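Local structure of Thiosulfate:glutathione sulfurtransferase (Saccharomyces cerevisiae, 3D1P) at residues A[47-52]-A[62-67]; A[42-47]-A[94-99]. The protein transfers the sulfane sulfur of thiosulfate to glutathione, giving S-sulfanylglutathione and sulfite, a step in mitochondrial hydrogen sulfide metabolism. All coordinates share one frame; numbering follows the deposited sequence.

Contact 1: residues A[47-52]-A[62-67]; sequences REPSEY and NVPYRS
Glu-48 and Ser-67 meet through the glutamate carboxylate, which reaches across to the loop after strand 61-62. The CB of Glu-48 starts away from that loop. CG lies anti to the carbonyl carbon, and a bend at chi2 (-58°) turns the chain back, with CG 4.2 Å from Arg-66 CB. CD then comes close to the same CB and to Ser-67 OG. At the tip the two oxygens split their work. OE1 accepts from Ser-67 OG at 2.7 Å, on its syn lone pair. OE2 takes the backbone N of Ser-67 from above the carboxylate plane, and it rests 3.0 Å from Arg-66 CB. A water donates to OE2 and accepts from Arg-66 N. An alanine in place of Glu-48 would probably leave Ser-67 OG and N without their acceptors and let the loop at 66-67 move away from the helix start.

Asn-62 carries the other end. Its CG is anti to the backbone N (chi1 -176°), which brings the amide beside the Tyr-52 ring; the two planes are stacked, 15° apart. CB sits over the ring centre as a CH-pi contact, 3.7 Å from the centroid. ND2 donates to Arg-47 O at 2.9 Å, from above the carbonyl plane, and also to Asp-45 O. Between these ends Pro-49 CD packs on Pro-64 CG at 3.6 Å.

Glu-48 is the N-cap of helix 49-54. The carboxylate of Glu-51, three residues on, accepts from the backbone N of this N-cap residue, OE1 to N 2.9 Å. This is the helix start that follows strand 41-45 in the rhodanese fold, beside the active-site region.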
ATOM      1  N   ARG A  47      -4.648   2.054   5.606  1.00  3.76           N
ATOM      2  CA  ARG A  47      -5.764   2.582   6.378  1.00  3.93           C
ATOM      3  C   ARG A  47      -6.498   1.451   7.113  1.00  3.94           C
ATOM      4  O   ARG A  47      -6.275   0.266   6.865  1.00  4.15           O
ATOM      5  CB  ARG A  47      -6.718   3.345   5.458  1.00  4.16           C
ATOM      6  CG  ARG A  47      -6.099   4.574   4.819  1.00  4.41           C
ATOM      7  CD  ARG A  47      -7.031   5.290   3.862  1.00  4.36           C
ATOM      8  NE  ARG A  47      -7.415   4.372   2.782  1.00  4.91           N
ATOM      9  CZ  ARG A  47      -8.529   4.405   2.097  1.00  4.68           C
ATOM     10  NH1 ARG A  47      -9.420   5.347   2.273  1.00  6.72           N
ATOM     11  NH2 ARG A  47      -8.750   3.440   1.215  1.00  5.67           N
ATOM     12  N   GLU A  48      -7.375   1.840   8.033  1.00  4.09           N
ATOM     13  CA  GLU A  48      -8.198   0.860   8.720  1.00  4.53           C
ATOM     14  C   GLU A  48      -9.256   0.305   7.769  1.00  4.44           C
ATOM     15  O   GLU A  48      -9.594   0.932   6.766  1.00  4.87           O
ATOM     16  CB  GLU A  48      -8.845   1.443   9.967  1.00  4.95           C
ATOM     17  CG  GLU A  48      -7.818   1.775  11.052  1.00  5.30           C
ATOM     18  CD  GLU A  48      -7.010   0.550  11.456  1.00  5.46           C
ATOM     19  OE1 GLU A  48      -7.651  -0.442  11.885  1.00  7.30           O
ATOM     20  OE2 GLU A  48      -5.780   0.525  11.274  1.00  5.88           O
ATOM     21  N   PRO A  49      -9.817  -0.856   8.072  1.00  5.07           N
ATOM     22  CA  PRO A  49     -10.800  -1.464   7.155  1.00  5.88           C
ATOM     23  C   PRO A  49     -11.997  -0.564   6.855  1.00  5.59           C
ATOM     24  O   PRO A  49     -12.504  -0.557   5.741  1.00  6.38           O
ATOM     25  CB  PRO A  49     -11.165  -2.769   7.862  1.00  7.08           C
ATOM     26  CG  PRO A  49      -9.925  -3.134   8.635  1.00  6.97           C
ATOM     27  CD  PRO A  49      -9.467  -1.802   9.160  1.00  6.19           C
ATOM     28  N   SER A  50     -12.464   0.199   7.845  1.00  6.07           N
ATOM     29  CA  SER A  50     -13.581   1.088   7.658  1.00  6.89           C
ATOM     30  C   SER A  50     -13.241   2.161   6.654  1.00  8.82           C
ATOM     31  O   SER A  50     -14.008   2.298   5.654  1.00 11.66           O
ATOM     32  CB  SER A  50     -14.030   1.604   9.023  1.00  8.18           C
ATOM     33  OG  SER A  50     -12.965   2.162   9.743  1.00  9.85           O
ATOM     34  N   GLU A  51     -12.026   2.732   6.749  1.00  6.34           N
ATOM     35  CA  GLU A  51     -11.552   3.720   5.746  1.00  6.38           C
ATOM     36  C   GLU A  51     -11.460   3.119   4.341  1.00  6.84           C
ATOM     37  O   GLU A  51     -11.868   3.686   3.312  1.00  9.87           O
ATOM     38  CB  GLU A  51     -10.193   4.282   6.124  1.00  6.45           C
ATOM     39  CG  GLU A  51     -10.137   5.177   7.341  1.00  6.93           C
ATOM     40  CD  GLU A  51      -8.717   5.483   7.793  1.00  6.09           C
ATOM     41  OE1 GLU A  51      -8.075   4.609   8.395  1.00  5.52           O
ATOM     42  OE2 GLU A  51      -8.219   6.600   7.507  1.00  7.55           O
ATOM     43  N   TYR A  52     -10.978   1.896   4.274  0.50  6.32           N
ATOM     44  CA  TYR A  52     -10.837   1.194   2.991  0.50  6.07           C
ATOM     45  C   TYR A  52     -12.175   0.916   2.349  0.50  5.86           C
ATOM     46  O   TYR A  52     -12.299   0.874   1.112  0.50  7.51           O
ATOM     47  CB  TYR A  52     -10.094  -0.110   3.255  0.50  6.62           C
ATOM     48  CG  TYR A  52      -9.590  -0.799   2.036  0.50  5.83           C
ATOM     49  CD1 TYR A  52      -8.333  -0.508   1.544  0.50  6.83           C
ATOM     50  CD2 TYR A  52     -10.351  -1.774   1.404  0.50  7.08           C
ATOM     51  CE1 TYR A  52      -7.821  -1.150   0.447  0.50  5.81           C
ATOM     52  CE2 TYR A  52      -9.861  -2.453   0.327  0.50  6.54           C
ATOM     53  CZ  TYR A  52      -8.604  -2.118  -0.179  0.50  5.84           C
ATOM     54  OH  TYR A  52      -8.153  -2.812  -1.292  0.50  7.40           O
ATOM     55  N   ASN A  62      -5.405  -4.339   1.654  1.00  4.89           N
ATOM     56  CA  ASN A  62      -5.551  -3.562   2.886  1.00  4.46           C
ATOM     57  C   ASN A  62      -4.792  -4.286   3.994  1.00  4.77           C
ATOM     58  O   ASN A  62      -5.098  -5.412   4.350  1.00  5.91           O
ATOM     59  CB  ASN A  62      -7.025  -3.449   3.240  1.00  5.06           C
ATOM     60  CG  ASN A  62      -7.305  -2.567   4.460  1.00  4.91           C
ATOM     61  OD1 ASN A  62      -8.268  -2.804   5.207  1.00  6.38           O
ATOM     62  ND2 ASN A  62      -6.555  -1.493   4.633  1.00  5.05           N
ATOM     63  N   VAL A  63      -3.776  -3.604   4.543  1.00  4.55           N
ATOM     64  CA  VAL A  63      -2.968  -4.148   5.636  1.00  4.66           C
ATOM     65  C   VAL A  63      -2.913  -3.062   6.721  1.00  4.33           C
ATOM     66  O   VAL A  63      -1.987  -2.255   6.764  1.00  4.71           O
ATOM     67  CB  VAL A  63      -1.562  -4.574   5.199  1.00  5.22           C
ATOM     68  CG1 VAL A  63      -0.876  -5.284   6.366  1.00  5.91           C
ATOM     69  CG2 VAL A  63      -1.637  -5.500   3.970  1.00  6.23           C
ATOM     70  N   PRO A  64      -3.955  -2.982   7.541  1.00  4.83           N
ATOM     71  CA  PRO A  64      -4.108  -1.819   8.423  1.00  4.78           C
ATOM     72  C   PRO A  64      -2.929  -1.588   9.363  1.00  4.83           C
ATOM     73  O   PRO A  64      -2.534  -2.474  10.132  1.00  6.06           O
ATOM     74  CB  PRO A  64      -5.378  -2.161   9.220  1.00  5.14           C
ATOM     75  CG  PRO A  64      -6.183  -3.057   8.279  1.00  5.58           C
ATOM     76  CD  PRO A  64      -5.127  -3.884   7.595  1.00  5.10           C
ATOM     77  N   TYR A  65      -2.411  -0.343   9.379  1.00  5.06           N
ATOM     78  CA  TYR A  65      -1.262  -0.038  10.203  1.00  5.19           C
ATOM     79  C   TYR A  65      -1.642   0.155  11.672  1.00  5.36           C
ATOM     80  O   TYR A  65      -0.989  -0.389  12.543  1.00  7.60           O
ATOM     81  CB  TYR A  65      -0.494   1.172   9.667  1.00  5.62           C
ATOM     82  CG  TYR A  65       0.734   1.436  10.484  1.00  6.04           C
ATOM     83  CD1 TYR A  65       1.833   0.605  10.389  1.00  7.21           C
ATOM     84  CD2 TYR A  65       0.790   2.498  11.378  1.00  8.62           C
ATOM     85  CE1 TYR A  65       2.969   0.799  11.204  1.00  9.84           C
ATOM     86  CE2 TYR A  65       1.889   2.677  12.172  1.00 11.40           C
ATOM     87  CZ  TYR A  65       2.967   1.831  12.076  1.00 11.36           C
ATOM     88  OH  TYR A  65       4.065   2.045  12.883  1.00 14.93           O
ATOM     89  N   ARG A  66      -2.692   0.928  11.926  1.00  5.70           N
ATOM     90  CA  ARG A  66      -3.119   1.216  13.293  1.00  5.86           C
ATOM     91  C   ARG A  66      -3.429  -0.054  14.083  1.00  6.43           C
ATOM     92  O   ARG A  66      -3.020  -0.195  15.235  1.00  7.67           O
ATOM     93  CB  ARG A  66      -4.337   2.142  13.288  1.00  7.66           C
ATOM     94  CG  ARG A  66      -3.991   3.621  13.245  1.00  9.54           C
ATOM     95  CD  ARG A  66      -5.242   4.477  13.126  0.80 10.84           C
ATOM     96  NE  ARG A  66      -6.031   4.468  14.354  0.80 12.36           N
ATOM     97  CZ  ARG A  66      -5.698   5.126  15.460  0.80 14.16           C
ATOM     98  NH1 ARG A  66      -4.588   5.851  15.495  0.80 15.06           N
ATOM     99  NH2 ARG A  66      -6.476   5.062  16.533  0.80 13.94           N
ATOM    100  N   SER A  67      -4.159  -0.972  13.458  1.00  5.24           N
ATOM    101  CA  SER A  67      -4.568  -2.199  14.105  1.00  6.08           C
ATOM    102  C   SER A  67      -3.623  -3.379  13.893  1.00  5.88           C
ATOM    103  O   SER A  67      -3.739  -4.357  14.632  1.00  7.16           O
ATOM    104  CB  SER A  67      -6.003  -2.533  13.777  1.00  7.36           C
ATOM    105  OG  SER A  67      -6.192  -2.608  12.398  1.00  7.49           O
TER
HETATM  106  O   HOH W   1      -4.378   2.362   9.961  1.00  5.01           O

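Contact 2: residues A[42-47]-A[94-99]; sequences VLVDVR and LIFYCA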
ATOM      1  N   VAL A  42       2.473  -4.331  -5.882  1.00  5.37           N
ATOM      2  CA  VAL A  42       1.447  -4.482  -4.878  1.00  5.48           C
ATOM      3  C   VAL A  42       1.147  -3.103  -4.314  1.00  4.86           C
ATOM      4  O   VAL A  42       2.055  -2.404  -3.892  1.00  5.55           O
ATOM      5  CB  VAL A  42       1.891  -5.411  -3.735  1.00  6.60           C
ATOM      6  CG1 VAL A  42       0.800  -5.591  -2.695  1.00  8.10           C
ATOM      7  CG2 VAL A  42       2.343  -6.777  -4.285  1.00  8.91           C
ATOM      8  N   LEU A  43      -0.143  -2.768  -4.277  0.50  4.63           N
ATOM      9  CA  LEU A  43      -0.626  -1.476  -3.761  0.50  4.37           C
ATOM     10  C   LEU A  43      -1.081  -1.715  -2.328  0.50  3.98           C
ATOM     11  O   LEU A  43      -2.100  -2.370  -2.087  0.50  5.19           O
ATOM     12  CB  LEU A  43      -1.799  -0.975  -4.610  0.50  4.41           C
ATOM     13  CG  LEU A  43      -1.472  -0.796  -6.100  0.50  5.41           C
ATOM     14  CD1 LEU A  43      -2.700  -0.313  -6.867  0.50  8.93           C
ATOM     15  CD2 LEU A  43      -0.308   0.141  -6.303  0.50  8.67           C
ATOM     16  N   VAL A  44      -0.311  -1.211  -1.372  1.00  4.06           N
ATOM     17  CA  VAL A  44      -0.514  -1.515   0.043  1.00  4.25           C
ATOM     18  C   VAL A  44      -1.143  -0.316   0.747  1.00  3.95           C
ATOM     19  O   VAL A  44      -0.484   0.655   1.082  1.00  4.41           O
ATOM     20  CB  VAL A  44       0.777  -1.905   0.747  1.00  4.88           C
ATOM     21  CG1 VAL A  44       0.445  -2.382   2.146  1.00  5.95           C
ATOM     22  CG2 VAL A  44       1.555  -3.000  -0.036  1.00  6.06           C
ATOM     23  N   ASP A  45      -2.459  -0.436   0.960  1.00  3.90           N
ATOM     24  CA  ASP A  45      -3.254   0.587   1.621  1.00  3.71           C
ATOM     25  C   ASP A  45      -3.343   0.209   3.091  1.00  3.91           C
ATOM     26  O   ASP A  45      -3.905  -0.825   3.461  1.00  4.37           O
ATOM     27  CB  ASP A  45      -4.643   0.610   0.962  1.00  3.86           C
ATOM     28  CG  ASP A  45      -5.560   1.696   1.455  1.00  4.16           C
ATOM     29  OD1 ASP A  45      -5.461   2.144   2.608  1.00  4.52           O
ATOM     30  OD2 ASP A  45      -6.440   2.077   0.639  1.00  5.13           O
ATOM     31  N   VAL A  46      -2.739   1.034   3.942  1.00  3.64           N
ATOM     32  CA  VAL A  46      -2.627   0.707   5.364  1.00  3.77           C
ATOM     33  C   VAL A  46      -3.613   1.499   6.223  1.00  4.00           C
ATOM     34  O   VAL A  46      -3.467   1.551   7.443  1.00  4.07           O
ATOM     35  CB  VAL A  46      -1.174   0.810   5.876  1.00  4.06           C
ATOM     36  CG1 VAL A  46      -0.263  -0.026   5.004  1.00  4.83           C
ATOM     37  CG2 VAL A  46      -0.666   2.219   5.978  1.00  4.55           C
ATOM     38  N   ARG A  47      -4.648   2.054   5.606  1.00  3.76           N
ATOM     39  CA  ARG A  47      -5.764   2.582   6.378  1.00  3.93           C
ATOM     40  C   ARG A  47      -6.498   1.451   7.113  1.00  3.94           C
ATOM     41  O   ARG A  47      -6.275   0.266   6.865  1.00  4.15           O
ATOM     42  CB  ARG A  47      -6.718   3.345   5.458  1.00  4.16           C
ATOM     43  CG  ARG A  47      -6.099   4.574   4.819  1.00  4.41           C
ATOM     44  CD  ARG A  47      -7.031   5.290   3.862  1.00  4.36           C
ATOM     45  NE  ARG A  47      -7.415   4.372   2.782  1.00  4.91           N
ATOM     46  CZ  ARG A  47      -8.529   4.405   2.097  1.00  4.68           C
ATOM     47  NH1 ARG A  47      -9.420   5.347   2.273  1.00  6.72           N
ATOM     48  NH2 ARG A  47      -8.750   3.440   1.215  1.00  5.67           N
ATOM     49  N   LEU A  94       6.340  -3.068  -3.451  1.00  5.30           N
ATOM     50  CA  LEU A  94       5.197  -2.729  -2.609  1.00  4.81           C
ATOM     51  C   LEU A  94       5.147  -1.206  -2.476  1.00  4.73           C
ATOM     52  O   LEU A  94       6.150  -0.590  -2.089  1.00  5.65           O
ATOM     53  CB  LEU A  94       5.328  -3.336  -1.213  1.00  5.24           C
ATOM     54  CG  LEU A  94       4.811  -4.770  -1.062  1.00  5.62           C
ATOM     55  CD1 LEU A  94       5.547  -5.783  -1.987  1.00  7.25           C
ATOM     56  CD2 LEU A  94       4.897  -5.182   0.397  1.00  6.54           C
ATOM     57  N   ILE A  95       4.002  -0.622  -2.799  1.00  4.22           N
ATOM     58  CA  ILE A  95       3.802   0.822  -2.766  1.00  4.07           C
ATOM     59  C   ILE A  95       2.867   1.132  -1.601  1.00  3.87           C
ATOM     60  O   ILE A  95       1.722   0.707  -1.612  1.00  4.97           O
ATOM     61  CB  ILE A  95       3.204   1.349  -4.064  1.00  4.36           C
ATOM     62  CG1 ILE A  95       4.014   0.905  -5.269  1.00  5.35           C
ATOM     63  CG2 ILE A  95       3.094   2.878  -3.988  1.00  5.16           C
ATOM     64  CD1 ILE A  95       3.412   1.347  -6.629  1.00  6.26           C
ATOM     65  N   PHE A  96       3.361   1.862  -0.606  1.00  4.13           N
ATOM     66  CA  PHE A  96       2.640   2.071   0.629  1.00  4.04           C
ATOM     67  C   PHE A  96       1.962   3.435   0.681  1.00  4.15           C
ATOM     68  O   PHE A  96       2.547   4.458   0.289  1.00  4.70           O
ATOM     69  CB  PHE A  96       3.616   2.029   1.805  1.00  4.72           C
ATOM     70  CG  PHE A  96       4.140   0.665   2.062  1.00  5.07           C
ATOM     71  CD1 PHE A  96       3.514  -0.181   2.973  1.00  6.51           C
ATOM     72  CD2 PHE A  96       5.244   0.183   1.363  1.00  5.56           C
ATOM     73  CE1 PHE A  96       4.005  -1.460   3.181  1.00  7.88           C
ATOM     74  CE2 PHE A  96       5.712  -1.112   1.566  1.00  6.93           C
ATOM     75  CZ  PHE A  96       5.065  -1.919   2.454  1.00  7.62           C
ATOM     76  N   TYR A  97       0.756   3.463   1.247  1.00  3.99           N
ATOM     77  CA  TYR A  97       0.030   4.728   1.447  1.00  3.91           C
ATOM     78  C   TYR A  97      -1.080   4.494   2.468  1.00  3.74           C
ATOM     79  O   TYR A  97      -1.477   3.369   2.759  1.00  3.98           O
ATOM     80  CB  TYR A  97      -0.538   5.259   0.128  1.00  4.23           C
ATOM     81  CG  TYR A  97      -1.392   4.276  -0.619  1.00  4.19           C
ATOM     82  CD1 TYR A  97      -2.767   4.223  -0.411  1.00  4.31           C
ATOM     83  CD2 TYR A  97      -0.859   3.390  -1.541  1.00  4.31           C
ATOM     84  CE1 TYR A  97      -3.558   3.335  -1.080  1.00  4.59           C
ATOM     85  CE2 TYR A  97      -1.632   2.472  -2.214  1.00  4.85           C
ATOM     86  CZ  TYR A  97      -3.001   2.445  -2.005  1.00  4.56           C
ATOM     87  OH  TYR A  97      -3.763   1.551  -2.699  1.00  5.52           O
ATOM     88  N   CYS A  98      -1.611   5.615   2.946  1.00  3.72           N
ATOM     89  CA  CYS A  98      -2.759   5.600   3.858  1.00  3.59           C
ATOM     90  C   CYS A  98      -3.767   6.660   3.372  1.00  3.45           C
ATOM     91  O   CYS A  98      -4.212   6.591   2.234  1.00  3.84           O
ATOM     92  CB  CYS A  98      -2.316   5.706   5.341  1.00  4.07           C
ATOM     93  SG  CYS A  98      -1.356   7.173   5.734  1.00  4.60           S
ATOM     94  N   ALA A  99      -4.130   7.603   4.265  1.00  3.83           N
ATOM     95  CA  ALA A  99      -5.014   8.729   3.920  1.00  3.72           C
ATOM     96  C   ALA A  99      -4.150   9.963   3.647  1.00  3.81           C
ATOM     97  O   ALA A  99      -4.142  10.458   2.528  1.00  4.15           O
ATOM     98  CB  ALA A  99      -6.028   8.976   5.016  1.00  5.74           C
TER
HETATM   99  O   HOH W   2      -6.370   1.468  -1.938  1.00  5.79           O
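Strands 41-45 and 93-97 pair in parallel in the middle of the rhodanese sheet, and strand 93-97 ends just before the active-site Cys-98; Tyr-97, at that end, packs on Asp-45. Four backbone bonds run from Ile-95 N to Val-42 O at one end to Val-46 N to Tyr-97 O at the other. On one face Val-44 CG2 meets Leu-94 CG at 3.8 Å, and Val-44 CG1 lies by Phe-96 CE1. On the other, Leu-43 CD2 touches Ile-95 CD1.

Tyr-97 has CG between the backbone N and the carbonyl carbon (chi1 54°). This folds its ring back over the neighbouring strand. Val-44 O and Asp-45 CA lie over one face, while Leu-43 CB comes at the edge. A water joins Tyr-97 OH to Asp-45 OD2, at 2.7 and 2.6 Å.

Arg-47 grips Asp-45 side-on, NE to OD1 and NH2 to OD2 (2.7 Å), both on syn lone pairs. OD1 also accepts Arg-47 N, an Asx turn. The arginine chain is thus held beside the loop that starts at Cys-98, its CG 3.4 Å from Cys-98 C. Cys-98, the persulfide-forming cysteine, follows the strand end directly, as in the rhodanese active site.

In the fold
Contact 2 is the buried core, close to the centre of the chain. Contact 1 lies further out and is only partly buried. Strand 41-45 and helix 49-54 follow each other in the chain, joined by a short turn, and Arg-47 belongs to both contacts. Contact 1 is nested within the chain loop that contact 2 closes. The two also touch directly: Tyr-65 N approaches Val-46 O at 2.9 Å, probably as a hydrogen bond. Their chemistry follows their place. Regular backbone bonds and apolar side chains join the central strands, with the main polar cluster at their C-terminal ends. Side-chain bonds to loop backbone, a carboxylate and water do more of the work in contact 1.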